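Local atomic coordinates of protein (hdlp (histone deacetylase-like protein)) (Aquifex aeolicus, PDB entry 1C3P), a protein that probably works as a zinc-dependent deacetylase of the histone deacetylase family and may take part in acetoin breakdown. Residues 260-265 against 354-359; 277-282 against 307-312; 232-237 against 366-371. All coordinates share one frame; numbering follows the deposited sequence.

Interaction 1. Residues 260-265 against 354-359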
loop_
_atom_site.group_PDB
_atom_site.type_symbol
_atom_site.label_atom_id
_atom_site.label_comp_id
_atom_site.label_asym_id
_atom_site.label_seq_id
_atom_site.Cartn_x
_atom_site.Cartn_y
_atom_site.Cartn_z
ATOM N N LEU A 260 8.563 6.867 -4.567
ATOM C CA LEU A 260 9.910 6.938 -5.134
ATOM C C LEU A 260 10.045 7.773 -6.403
ATOM O O LEU A 260 9.136 7.852 -7.242
ATOM C CB LEU A 260 10.445 5.521 -5.413
ATOM C CG LEU A 260 10.506 4.574 -4.210
ATOM C CD1 LEU A 260 10.737 3.137 -4.684
ATOM C CD2 LEU A 260 11.571 5.032 -3.249
ATOM N N LEU A 261 11.210 8.392 -6.539
ATOM C CA LEU A 261 11.528 9.223 -7.699
ATOM C C LEU A 261 11.222 8.536 -9.032
ATOM O O LEU A 261 10.660 9.152 -9.942
ATOM C CB LEU A 261 13.010 9.616 -7.644
ATOM C CG LEU A 261 13.601 10.307 -8.878
ATOM C CD1 LEU A 261 12.800 11.549 -9.203
ATOM C CD2 LEU A 261 15.058 10.660 -8.617
ATOM N N GLU A 262 11.558 7.255 -9.142
ATOM C CA GLU A 262 11.337 6.523 -10.384
ATOM C C GLU A 262 9.894 6.188 -10.736
ATOM O O GLU A 262 9.614 5.758 -11.859
ATOM C CB GLU A 262 12.163 5.238 -10.394
ATOM C CG GLU A 262 13.649 5.479 -10.474
ATOM C CD GLU A 262 14.285 5.660 -9.123
ATOM O OE1 GLU A 262 13.554 5.823 -8.117
ATOM O OE2 GLU A 262 15.528 5.651 -9.073
ATOM N N ASP A 263 8.971 6.383 -9.798
ATOM C CA ASP A 263 7.574 6.082 -10.074
ATOM C C ASP A 263 6.907 7.375 -10.515
ATOM O O ASP A 263 6.815 8.358 -9.762
ATOM C CB ASP A 263 6.915 5.467 -8.832
ATOM C CG ASP A 263 5.551 4.874 -9.127
ATOM O OD1 ASP A 263 5.194 3.893 -8.453
ATOM O OD2 ASP A 263 4.833 5.389 -10.016
ATOM N N TYR A 264 6.458 7.362 -11.761
ATOM C CA TYR A 264 5.854 8.529 -12.371
ATOM C C TYR A 264 4.457 8.815 -11.858
ATOM O O TYR A 264 3.937 9.901 -12.077
ATOM C CB TYR A 264 5.863 8.382 -13.909
ATOM C CG TYR A 264 4.753 7.545 -14.509
ATOM C CD1 TYR A 264 3.434 8.022 -14.550
ATOM C CD2 TYR A 264 5.014 6.289 -15.056
ATOM C CE1 TYR A 264 2.408 7.272 -15.119
ATOM C CE2 TYR A 264 3.988 5.525 -15.632
ATOM C CZ TYR A 264 2.688 6.025 -15.658
ATOM O OH TYR A 264 1.668 5.283 -16.215
ATOM N N LEU A 265 3.843 7.858 -11.175
ATOM C CA LEU A 265 2.516 8.124 -10.656
ATOM C C LEU A 265 2.517 9.032 -9.432
ATOM O O LEU A 265 1.464 9.307 -8.867
ATOM C CB LEU A 265 1.746 6.831 -10.385
ATOM C CG LEU A 265 1.219 6.230 -11.693
ATOM C CD1 LEU A 265 0.274 5.075 -11.399
ATOM C CD2 LEU A 265 0.466 7.301 -12.467
ATOM N N PRO A 354 21.189 6.229 -3.618
ATOM C CA PRO A 354 21.756 7.252 -2.738
ATOM C C PRO A 354 20.639 8.085 -2.133
ATOM O O PRO A 354 19.538 8.147 -2.680
ATOM C CB PRO A 354 22.605 8.081 -3.698
ATOM C CG PRO A 354 21.784 8.008 -4.965
ATOM C CD PRO A 354 21.573 6.503 -5.012
ATOM N N TRP A 355 20.909 8.717 -1.002
ATOM C CA TRP A 355 19.887 9.565 -0.416
ATOM C C TRP A 355 19.512 10.648 -1.409
ATOM O O TRP A 355 20.307 10.992 -2.285
ATOM C CB TRP A 355 20.375 10.205 0.875
ATOM C CG TRP A 355 20.256 9.285 2.017
ATOM C CD1 TRP A 355 21.129 8.300 2.386
ATOM C CD2 TRP A 355 19.138 9.183 2.893
ATOM N NE1 TRP A 355 20.613 7.588 3.446
ATOM C CE2 TRP A 355 19.389 8.112 3.775
ATOM C CE3 TRP A 355 17.942 9.894 3.018
ATOM C CZ2 TRP A 355 18.487 7.736 4.767
ATOM C CZ3 TRP A 355 17.048 9.522 4.001
ATOM C CH2 TRP A 355 17.324 8.453 4.862
ATOM N N ARG A 356 18.293 11.165 -1.272
ATOM C CA ARG A 356 17.779 12.215 -2.144
ATOM C C ARG A 356 17.122 13.248 -1.242
ATOM O O ARG A 356 15.910 13.457 -1.280
ATOM C CB ARG A 356 16.763 11.627 -3.133
ATOM C CG ARG A 356 17.391 10.606 -4.080
ATOM C CD ARG A 356 16.390 9.756 -4.837
ATOM N NE ARG A 356 17.099 8.817 -5.704
ATOM C CZ ARG A 356 16.533 7.799 -6.341
ATOM N NH1 ARG A 356 15.230 7.572 -6.214
ATOM N NH2 ARG A 356 17.275 7.009 -7.111
ATOM N N GLY A 357 17.938 13.901 -0.424
ATOM C CA GLY A 357 17.406 14.884 0.499
ATOM C C GLY A 357 17.451 16.317 0.022
ATOM O O GLY A 357 17.611 16.597 -1.164
ATOM N N GLY A 358 17.300 17.230 0.971
ATOM C CA GLY A 358 17.315 18.644 0.659
ATOM C C GLY A 358 16.745 19.406 1.836
ATOM O O GLY A 358 16.601 18.861 2.924
ATOM N N GLU A 359 16.413 20.673 1.628
ATOM C CA GLU A 359 15.848 21.473 2.697
ATOM C C GLU A 359 14.372 21.171 2.856
ATOM O O GLU A 359 13.723 20.686 1.932
ATOM C CB GLU A 359 16.008 22.956 2.379
ATOM C CG GLU A 359 17.425 23.472 2.457
ATOM C CD GLU A 359 17.533 24.908 1.968
ATOM O OE1 GLU A 359 16.731 25.756 2.419
ATOM O OE2 GLU A 359 18.422 25.183 1.136
#
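Arg356 reaches across to Glu262 and grips its carboxylate end-on, one nitrogen to each oxygen, in a bidentate salt bridge. NH1 of Arg356 gives a hydrogen bond of 3.1 Å to OE1 of Glu262, and NH2 of Arg356 gives one of 3.0 Å to OE2 of Glu262. Both oxygens are met on their syn sides, but the fit is not flat: the carboxylate and guanidinium planes stand 46° apart, and the NH2 bond is the more bent, at 146°. Two further bonds fix the pair. Tyr346 OH binds OE2 of Glu262, and NH1 of Arg356 is shared with the carbonyl oxygen of Leu270, so two bonds gather on each of these atoms.

In this arginase-like alpha/beta fold, 260-265 belongs to the loop that follows strand 250-254 and also carries Asp258, which binds zinc in the metal-bound protein; the Glu262 side chain lies about 10 Å from that of Asp258. A type I turn from Leu260 to Asp263 presents Leu261 and Glu262 together, closed by a backbone bond from Asp263 N to Leu260 O. Beyond it Asp263 forms an Asx turn, its OD2 accepting from Leu265 N at 2.9 Å.

The van der Waals part of the contact comes from Leu261, whose side chain crosses that of Arg356 at about a right angle. CD2 of Leu261 sits over one face of the guanidinium, 3.7 Å above its plane and displaced toward the rim, while CB of Leu261 comes within 3.3 Å of NH1 of Arg356. The arginine chain, straight from CG to NE, spans the gap between two loops whose nearest CA atoms, those of Leu261 and Arg356, are 8.9 Å apart. On the arginine's side, the backbone N of Arg356 is held by Asp228 OD2, at the start of helix 228-245.

Interaction 2. Residues 277-282 against 307-312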
loop_
_atom_site.group_PDB
_atom_site.type_symbol
_atom_site.label_atom_id
_atom_site.label_comp_id
_atom_site.label_asym_id
_atom_site.label_seq_id
_atom_site.Cartn_x
_atom_site.Cartn_y
_atom_site.Cartn_z
ATOM N N LYS A 277 13.933 4.010 5.895
ATOM C CA LYS A 277 13.980 4.694 7.181
ATOM C C LYS A 277 12.601 5.039 7.709
ATOM O O LYS A 277 12.367 5.014 8.918
ATOM C CB LYS A 277 14.812 5.975 7.114
ATOM C CG LYS A 277 16.285 5.734 7.154
ATOM C CD LYS A 277 16.999 6.979 7.652
ATOM C CE LYS A 277 16.534 7.341 9.056
ATOM N NZ LYS A 277 17.247 8.534 9.581
ATOM N N ALA A 278 11.684 5.364 6.802
ATOM C CA ALA A 278 10.318 5.710 7.201
ATOM C C ALA A 278 9.693 4.510 7.916
ATOM O O ALA A 278 9.058 4.627 8.974
ATOM C CB ALA A 278 9.482 6.076 5.950
ATOM N N PHE A 279 9.882 3.344 7.319
ATOM C CA PHE A 279 9.377 2.094 7.876
ATOM C C PHE A 279 9.915 1.883 9.299
ATOM O O PHE A 279 9.168 1.538 10.226
ATOM C CB PHE A 279 9.823 0.941 6.969
ATOM C CG PHE A 279 9.528 -0.422 7.522
ATOM C CD1 PHE A 279 8.214 -0.876 7.643
ATOM C CD2 PHE A 279 10.568 -1.269 7.890
ATOM C CE1 PHE A 279 7.947 -2.169 8.121
ATOM C CE2 PHE A 279 10.312 -2.557 8.366
ATOM C CZ PHE A 279 9.001 -3.010 8.480
ATOM N N ASN A 280 11.215 2.091 9.467
ATOM C CA ASN A 280 11.830 1.909 10.771
ATOM C C ASN A 280 11.445 2.965 11.790
ATOM O O ASN A 280 11.399 2.689 12.989
ATOM C CB ASN A 280 13.352 1.808 10.627
ATOM C CG ASN A 280 13.769 0.532 9.912
ATOM O OD1 ASN A 280 13.164 -0.523 10.111
ATOM N ND2 ASN A 280 14.819 0.612 9.108
ATOM N N ILE A 281 11.157 4.170 11.315
ATOM C CA ILE A 281 10.717 5.237 12.202
ATOM C C ILE A 281 9.350 4.874 12.795
ATOM O O ILE A 281 9.077 5.153 13.965
ATOM C CB ILE A 281 10.576 6.572 11.447
ATOM C CG1 ILE A 281 11.955 7.121 11.088
ATOM C CG2 ILE A 281 9.808 7.565 12.292
ATOM C CD1 ILE A 281 11.895 8.420 10.288
ATOM N N VAL A 282 8.483 4.270 11.988
ATOM C CA VAL A 282 7.158 3.892 12.478
ATOM C C VAL A 282 7.316 2.827 13.560
ATOM O O VAL A 282 6.684 2.890 14.619
ATOM C CB VAL A 282 6.255 3.345 11.345
ATOM C CG1 VAL A 282 5.014 2.703 11.946
ATOM C CG2 VAL A 282 5.828 4.491 10.422
ATOM N N THR A 307 12.375 -5.155 -1.343
ATOM C CA THR A 307 13.439 -6.067 -0.950
ATOM C C THR A 307 14.111 -5.482 0.293
ATOM O O THR A 307 14.434 -6.218 1.221
ATOM C CB THR A 307 14.444 -6.292 -2.111
ATOM O OG1 THR A 307 13.821 -7.121 -3.103
ATOM C CG2 THR A 307 15.721 -6.967 -1.616
ATOM N N LEU A 308 14.306 -4.162 0.332
ATOM C CA LEU A 308 14.896 -3.543 1.521
ATOM C C LEU A 308 14.017 -3.829 2.744
ATOM O O LEU A 308 14.512 -4.122 3.845
ATOM C CB LEU A 308 15.052 -2.024 1.341
ATOM C CG LEU A 308 16.055 -1.547 0.288
ATOM C CD1 LEU A 308 16.177 -0.006 0.311
ATOM C CD2 LEU A 308 17.415 -2.194 0.588
ATOM N N ILE A 309 12.704 -3.743 2.558
ATOM C CA ILE A 309 11.786 -4.010 3.655
ATOM C C ILE A 309 11.917 -5.462 4.103
ATOM O O ILE A 309 11.952 -5.748 5.301
ATOM C CB ILE A 309 10.315 -3.790 3.246
ATOM C CG1 ILE A 309 10.081 -2.326 2.868
ATOM C CG2 ILE A 309 9.403 -4.206 4.387
ATOM C CD1 ILE A 309 10.329 -1.359 4.007
ATOM N N TRP A 310 11.985 -6.386 3.148
ATOM C CA TRP A 310 12.085 -7.798 3.528
ATOM C C TRP A 310 13.393 -8.067 4.283
ATOM O O TRP A 310 13.402 -8.780 5.293
ATOM C CB TRP A 310 11.973 -8.694 2.298
ATOM C CG TRP A 310 12.078 -10.137 2.635
ATOM C CD1 TRP A 310 13.068 -10.994 2.246
ATOM C CD2 TRP A 310 11.229 -10.882 3.530
ATOM N NE1 TRP A 310 12.893 -12.219 2.844
ATOM C CE2 TRP A 310 11.774 -12.178 3.637
ATOM C CE3 TRP A 310 10.064 -10.577 4.250
ATOM C CZ2 TRP A 310 11.195 -13.171 4.436
ATOM C CZ3 TRP A 310 9.488 -11.559 5.044
ATOM C CH2 TRP A 310 10.055 -12.844 5.130
ATOM N N CYS A 311 14.490 -7.484 3.804
ATOM C CA CYS A 311 15.777 -7.652 4.471
ATOM C C CYS A 311 15.731 -7.119 5.905
ATOM O O CYS A 311 16.245 -7.768 6.809
ATOM C CB CYS A 311 16.906 -6.971 3.670
ATOM S SG CYS A 311 17.391 -7.821 2.126
ATOM N N GLU A 312 15.107 -5.954 6.123
ATOM C CA GLU A 312 14.988 -5.387 7.483
ATOM C C GLU A 312 14.221 -6.335 8.407
ATOM O O GLU A 312 14.656 -6.642 9.519
ATOM C CB GLU A 312 14.196 -4.074 7.483
ATOM C CG GLU A 312 14.899 -2.841 8.013
ATOM C CD GLU A 312 15.588 -3.032 9.352
ATOM O OE1 GLU A 312 14.946 -3.439 10.346
ATOM O OE2 GLU A 312 16.799 -2.757 9.401
#
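The Phe279 ring takes Ile309 over one face: CD1 of Ile309 lies 4.2 Å from the ring centroid and 28° off the normal, a CH-pi contact, with CG2 of Ile309 above the same ring but displaced toward its rim. CB of Glu312 approaches obliquely, 4.3 Å from CE2 of Phe279, and Tyr291 meets the ring edge-to-face. The other flat pair, the Asn280 amide and the Glu312 carboxylate, is turned nearly perpendicular, with planes 81° apart.

These residues join helix 272-286 to helix 299-314, two helices of the alpha/beta fold, in which helices pack about a parallel sheet. Strand 290-292 of that sheet lies between them in the chain. The two segments run in broadly the same direction, their axes 10.8 Å apart at closest approach and crossing at -39°.

Phe279 points into the interface, its CG anti to the backbone N, which brings the ring toward the neighbouring helix. Ile309 starts out less directly, yet its CG1 branch, anti to the carbonyl carbon, carries CD1 to within 3.7 Å of CG of Phe279. This buried apolar pair is followed, further along the helices, by the partly exposed Asn280 and Glu312.

Here the side chains come from opposite directions. No hydrogen bond links the two. Arg283 serves both instead: its NH1 makes a salt bridge with OE1 of Glu312 and a weak hydrogen bond with OD1 of Asn280. Its positive charge probably offsets the closeness of the two acceptors, OD1 of Asn280 and OE1 of Glu312, at 3.4 Å. On the amide's nitrogen side, ND2 of Asn280 lies 3.6 Å from CG of Glu312.

Interaction 3. Residues 232-237 against 366-371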
loop_
_atom_site.group_PDB
_atom_site.type_symbol
_atom_site.label_atom_id
_atom_site.label_comp_id
_atom_site.label_asym_id
_atom_site.label_seq_id
_atom_site.Cartn_x
_atom_site.Cartn_y
_atom_site.Cartn_z
ATOM N N LEU A 232 10.407 12.463 5.655
ATOM C CA LEU A 232 10.674 12.004 7.021
ATOM C C LEU A 232 10.302 13.029 8.082
ATOM O O LEU A 232 9.863 12.665 9.159
ATOM C CB LEU A 232 12.136 11.588 7.162
ATOM C CG LEU A 232 12.523 10.423 6.239
ATOM C CD1 LEU A 232 14.036 10.243 6.291
ATOM C CD2 LEU A 232 11.809 9.135 6.613
ATOM N N PHE A 233 10.491 14.310 7.788
ATOM C CA PHE A 233 10.094 15.367 8.715
ATOM C C PHE A 233 8.597 15.236 8.972
ATOM O O PHE A 233 8.131 15.222 10.118
ATOM C CB PHE A 233 10.340 16.742 8.081
ATOM C CG PHE A 233 9.737 17.891 8.852
ATOM C CD1 PHE A 233 10.437 18.496 9.893
ATOM C CD2 PHE A 233 8.488 18.391 8.505
ATOM C CE1 PHE A 233 9.906 19.595 10.572
ATOM C CE2 PHE A 233 7.936 19.492 9.177
ATOM C CZ PHE A 233 8.647 20.097 10.209
ATOM N N ALA A 234 7.842 15.160 7.879
ATOM C CA ALA A 234 6.388 15.057 7.954
ATOM C C ALA A 234 5.958 13.816 8.725
ATOM O O ALA A 234 5.016 13.849 9.523
ATOM C CB ALA A 234 5.796 15.031 6.512
ATOM N N LEU A 235 6.642 12.715 8.471
ATOM C CA LEU A 235 6.321 11.451 9.129
ATOM C C LEU A 235 6.531 11.533 10.648
ATOM O O LEU A 235 5.639 11.203 11.435
ATOM C CB LEU A 235 7.211 10.343 8.562
ATOM C CG LEU A 235 6.660 8.923 8.403
ATOM C CD1 LEU A 235 7.799 7.950 8.690
ATOM C CD2 LEU A 235 5.465 8.668 9.323
ATOM N N GLU A 236 7.714 11.979 11.061
ATOM C CA GLU A 236 8.034 12.085 12.489
ATOM C C GLU A 236 7.064 12.999 13.234
ATOM O O GLU A 236 6.590 12.669 14.327
ATOM C CB GLU A 236 9.455 12.624 12.679
ATOM C CG GLU A 236 10.513 11.823 11.966
ATOM C CD GLU A 236 11.874 12.494 11.995
ATOM O OE1 GLU A 236 12.009 13.631 11.466
ATOM O OE2 GLU A 236 12.806 11.875 12.544
ATOM N N LYS A 237 6.777 14.151 12.639
ATOM C CA LYS A 237 5.874 15.108 13.254
ATOM C C LYS A 237 4.435 14.599 13.312
ATOM O O LYS A 237 3.737 14.801 14.309
ATOM C CB LYS A 237 5.954 16.433 12.494
ATOM C CG LYS A 237 5.283 17.587 13.186
ATOM C CD LYS A 237 6.084 18.856 12.953
ATOM C CE LYS A 237 7.481 18.704 13.543
ATOM N NZ LYS A 237 8.317 19.909 13.317
ATOM N N ASP A 366 4.565 24.439 7.546
ATOM C CA ASP A 366 3.263 25.025 7.854
ATOM C C ASP A 366 2.155 23.969 7.943
ATOM O O ASP A 366 1.297 24.033 8.823
ATOM C CB ASP A 366 2.864 26.091 6.812
ATOM C CG ASP A 366 3.802 27.289 6.806
ATOM O OD1 ASP A 366 4.445 27.568 7.847
ATOM O OD2 ASP A 366 3.874 27.972 5.766
ATOM N N THR A 367 2.162 23.007 7.031
ATOM C CA THR A 367 1.137 21.958 7.053
ATOM C C THR A 367 1.177 21.197 8.380
ATOM O O THR A 367 0.141 20.987 9.021
ATOM C CB THR A 367 1.347 20.996 5.884
ATOM O OG1 THR A 367 1.121 21.702 4.658
ATOM C CG2 THR A 367 0.394 19.822 5.975
ATOM N N LEU A 368 2.372 20.800 8.805
ATOM C CA LEU A 368 2.500 20.074 10.067
ATOM C C LEU A 368 2.142 20.930 11.277
ATOM O O LEU A 368 1.635 20.409 12.269
ATOM C CB LEU A 368 3.909 19.491 10.234
ATOM C CG LEU A 368 4.152 18.139 9.530
ATOM C CD1 LEU A 368 3.228 17.089 10.147
ATOM C CD2 LEU A 368 3.883 18.251 8.027
ATOM N N GLU A 369 2.402 22.236 11.211
ATOM C CA GLU A 369 2.033 23.098 12.335
ATOM C C GLU A 369 0.499 23.209 12.405
ATOM O O GLU A 369 -0.076 23.197 13.489
ATOM C CB GLU A 369 2.669 24.490 12.193
ATOM C CG GLU A 369 4.189 24.496 12.414
ATOM C CD GLU A 369 4.817 25.876 12.251
ATOM O OE1 GLU A 369 4.368 26.824 12.933
ATOM O OE2 GLU A 369 5.768 26.010 11.448
ATOM N N LYS A 370 -0.166 23.323 11.258
ATOM C CA LYS A 370 -1.629 23.406 11.258
ATOM C C LYS A 370 -2.223 22.071 11.688
ATOM O O LYS A 370 -3.243 22.026 12.379
ATOM C CB LYS A 370 -2.182 23.775 9.874
ATOM C CG LYS A 370 -2.060 25.245 9.500
ATOM C CD LYS A 370 -2.820 25.535 8.201
ATOM C CE LYS A 370 -2.875 27.033 7.907
ATOM N NZ LYS A 370 -3.675 27.355 6.681
ATOM N N ALA A 371 -1.583 20.983 11.270
ATOM C CA ALA A 371 -2.040 19.640 11.622
ATOM C C ALA A 371 -2.019 19.437 13.132
ATOM O O ALA A 371 -2.917 18.803 13.686
ATOM C CB ALA A 371 -1.155 18.588 10.956
#
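Leu368 pushes its isobutyl group against three residues of the neighbouring helix, Phe233, Ala234 and Lys237, at the closest part of the contact. The nearest approach is aliphatic: CD of Lys237 is 3.5 Å from CB of Leu368, and CD1 of Leu368 lies 3.7 Å from CB of Lys237. Deeper in, CD2 of Leu368 packs on CB of Ala234 at 4.0 Å; consistent with the small alanine, the CA atoms of Ala234 and Leu368 are 6.7 Å apart. The segments run almost parallel, 9° apart, with axes at 10.3 Å. Strand 217-222, an outermost strand of the sheet, lies beneath, where Leu222 touches Ala234 and Ile220 touches Leu368.

The outer side is looser. The partly exposed Phe233 ring meets Leu368 obliquely, CE2 of Phe233 to CG of Leu368 at 4.0 Å. Bends at chi2 and chi3 lead the end of Lys237 away from the C-terminal helix, its NZ remaining 6.9 Å from OE2 of the exposed Glu369. With no hydrogen bond or salt bridge between them, the grip between these segments rests on van der Waals contacts of carbon groups, with no directional bond to fix the register.

Following the chain, helix 228-245 supplies the first half of interaction 3, which waits until helix 362-372 near the C terminus to close the widest loop. Inside it, the loop after strand 250-254 opens interaction 1, closed by residues 354-359; interaction 2 is nested within both. None of the three cross. They also touch in space: Trp355 packs on Lys277 of interaction 2 and on Leu232 of interaction 3, while Ala278 meets Leu232 and Leu235, and Ile281 meets Leu232 and Glu236. Interaction 2 joins helices 272-286 and 299-314, while interactions 1 and 3 bring the C-terminal part of the chain back onto the loop after strand 250-254 and onto helix 228-245.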